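Local coordinates for transcriptional regulator (Saccharomonospora viridis, PDB 4NEL), which is a TetR-family regulator that probably binds DNA as a transcriptional repressor, and is seen here with trimethylamine in the pocket of its regulatory domain, at residues Ile49-Leu54 and Asn110-Asp115. Numbering follows the deposited sequence.
Sequences ILLEAL and NPKIRD
No ring, amide or guanidinium lies between L50, L51 and L54 on one side and K112 and I113 on the other; R114 leaves its backbone away from helix 46-69 and takes no part in the contact, and N110 C lies over one face of its guanidinium, 3.9 Å above the plane and offset toward the rim. The contact itself is aliphatic, without a hydrogen bond across it. I113 supplies its central piece: CG1 stands beside the backbone N, and a further bend at chi2 (-65°) brings the terminal methyl CD1 among L50, L51 and L54. L51 CD1 presses on I113 CD1 at 3.3 Å, tighter than ordinary methyl packing; because L51 also has an unusual chi1 of -130°, the exact setting of this branch is doubtful. L50 crosses I113 at about a right angle, its CD2 4.0 Å from I113 CD1. One turn further along, L54 CD2 passes I113 CD1 more loosely, at 4.4 Å, and rests nearer the carbonyl, 3.8 Å from I113 O. At the exposed margin K112 runs across L51, setting NZ 3.5 Å from L51 CD2, an ammonium group beside a methyl. The two helical segments are nearly parallel (5°), their axes 10.6 Å apart. Helix 92-107 completes the buried side: E106 meets L50, W100 meets L54, and V103 and S107 meet I113. The side chain of L54 is about 8 Å from the bound trimethylamine, whose pocket includes W104 and W124 of helices 92-107 and 111-137. The arrangement belongs to the domain junction of the all-helical TetR fold, where helix 46-69, leading out of the DNA-binding helix-turn-helix domain, packs against helices of the ligand-binding domain.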
# COMPACT_ATOMS: atom_id res chain seq x y z
N ILE A 49 14.35 1.35 -16.63
CA ILE A 49 14.17 2.61 -15.96
C ILE A 49 13.43 2.35 -14.63
O ILE A 49 13.85 2.84 -13.58
CB ILE A 49 13.47 3.63 -16.93
CG1 ILE A 49 14.44 3.92 -18.09
CG2 ILE A 49 13.09 4.92 -16.22
CD1 ILE A 49 13.88 4.81 -19.17
N LEU A 50 12.37 1.56 -14.64
CA LEU A 50 11.66 1.35 -13.37
C LEU A 50 12.56 0.66 -12.36
O LEU A 50 12.52 0.97 -11.16
CB LEU A 50 10.40 0.54 -13.57
CG LEU A 50 9.67 0.30 -12.27
CD1 LEU A 50 9.29 1.64 -11.64
CD2 LEU A 50 8.46 -0.56 -12.51
N LEU A 51 13.37 -0.28 -12.85
CA LEU A 51 14.35 -0.97 -12.01
C LEU A 51 15.34 -0.02 -11.37
O LEU A 51 15.60 -0.09 -10.17
CB LEU A 51 15.15 -1.93 -12.91
CG LEU A 51 15.28 -3.35 -12.47
CD1 LEU A 51 13.92 -3.91 -12.07
CD2 LEU A 51 15.89 -4.14 -13.63
N GLU A 52 15.94 0.83 -12.17
CA GLU A 52 16.84 1.82 -11.63
C GLU A 52 16.12 2.84 -10.74
O GLU A 52 16.71 3.35 -9.79
CB GLU A 52 17.58 2.51 -12.76
CG GLU A 52 18.53 1.61 -13.51
CD GLU A 52 19.68 1.07 -12.66
OE1 GLU A 52 20.27 1.83 -11.84
OE2 GLU A 52 20.00 -0.13 -12.83
N ALA A 53 14.84 3.13 -11.00
CA ALA A 53 14.04 4.02 -10.12
C ALA A 53 13.96 3.40 -8.72
O ALA A 53 14.14 4.09 -7.71
CB ALA A 53 12.65 4.25 -10.70
N LEU A 54 13.68 2.11 -8.66
CA LEU A 54 13.67 1.36 -7.38
C LEU A 54 15.05 1.37 -6.74
O LEU A 54 15.18 1.61 -5.53
CB LEU A 54 13.18 -0.07 -7.60
CG LEU A 54 13.35 -1.10 -6.47
CD1 LEU A 54 12.85 -0.62 -5.11
CD2 LEU A 54 12.63 -2.37 -6.88
N ASN A 110 5.83 -8.56 -11.79
CA ASN A 110 7.19 -8.79 -12.23
C ASN A 110 8.16 -9.38 -11.18
O ASN A 110 8.48 -8.73 -10.17
CB ASN A 110 7.76 -7.46 -12.76
CG ASN A 110 9.04 -7.65 -13.55
OD1 ASN A 110 9.97 -6.84 -13.47
ND2 ASN A 110 9.11 -8.73 -14.30
N PRO A 111 8.68 -10.61 -11.43
CA PRO A 111 9.63 -11.24 -10.50
C PRO A 111 10.85 -10.40 -10.11
O PRO A 111 11.18 -10.37 -8.93
CB PRO A 111 10.08 -12.50 -11.25
CG PRO A 111 9.49 -12.42 -12.61
CD PRO A 111 8.29 -11.55 -12.50
N LYS A 112 11.53 -9.75 -11.07
CA LYS A 112 12.75 -8.95 -10.74
C LYS A 112 12.47 -7.77 -9.85
O LYS A 112 13.27 -7.46 -8.97
CB LYS A 112 13.52 -8.43 -11.97
CG LYS A 112 14.62 -9.33 -12.53
CD LYS A 112 15.55 -8.54 -13.47
CE LYS A 112 14.78 -7.72 -14.52
NZ LYS A 112 15.60 -7.04 -15.57
N ILE A 113 11.36 -7.07 -10.13
CA ILE A 113 10.97 -5.95 -9.29
C ILE A 113 10.71 -6.49 -7.88
O ILE A 113 11.14 -5.91 -6.87
CB ILE A 113 9.69 -5.24 -9.85
CG1 ILE A 113 10.03 -4.42 -11.10
CG2 ILE A 113 9.05 -4.36 -8.81
CD1 ILE A 113 10.96 -3.24 -10.88
N ARG A 114 10.00 -7.62 -7.86
CA ARG A 114 9.58 -8.29 -6.61
C ARG A 114 10.81 -8.65 -5.77
O ARG A 114 10.90 -8.29 -4.59
CB ARG A 114 8.72 -9.54 -6.93
CG ARG A 114 8.08 -10.25 -5.74
CD ARG A 114 7.32 -11.54 -6.12
NE ARG A 114 6.31 -11.32 -7.16
CZ ARG A 114 6.31 -11.86 -8.41
NH1 ARG A 114 7.24 -12.73 -8.81
NH2 ARG A 114 5.33 -11.55 -9.27
N ASP A 115 11.76 -9.36 -6.38
CA ASP A 115 13.03 -9.76 -5.69
C ASP A 115 13.73 -8.57 -5.09
O ASP A 115 14.10 -8.56 -3.91
CB ASP A 115 13.99 -10.41 -6.67
CG ASP A 115 13.43 -11.66 -7.29
OD1 ASP A 115 12.51 -12.25 -6.69
OD2 ASP A 115 13.93 -12.05 -8.37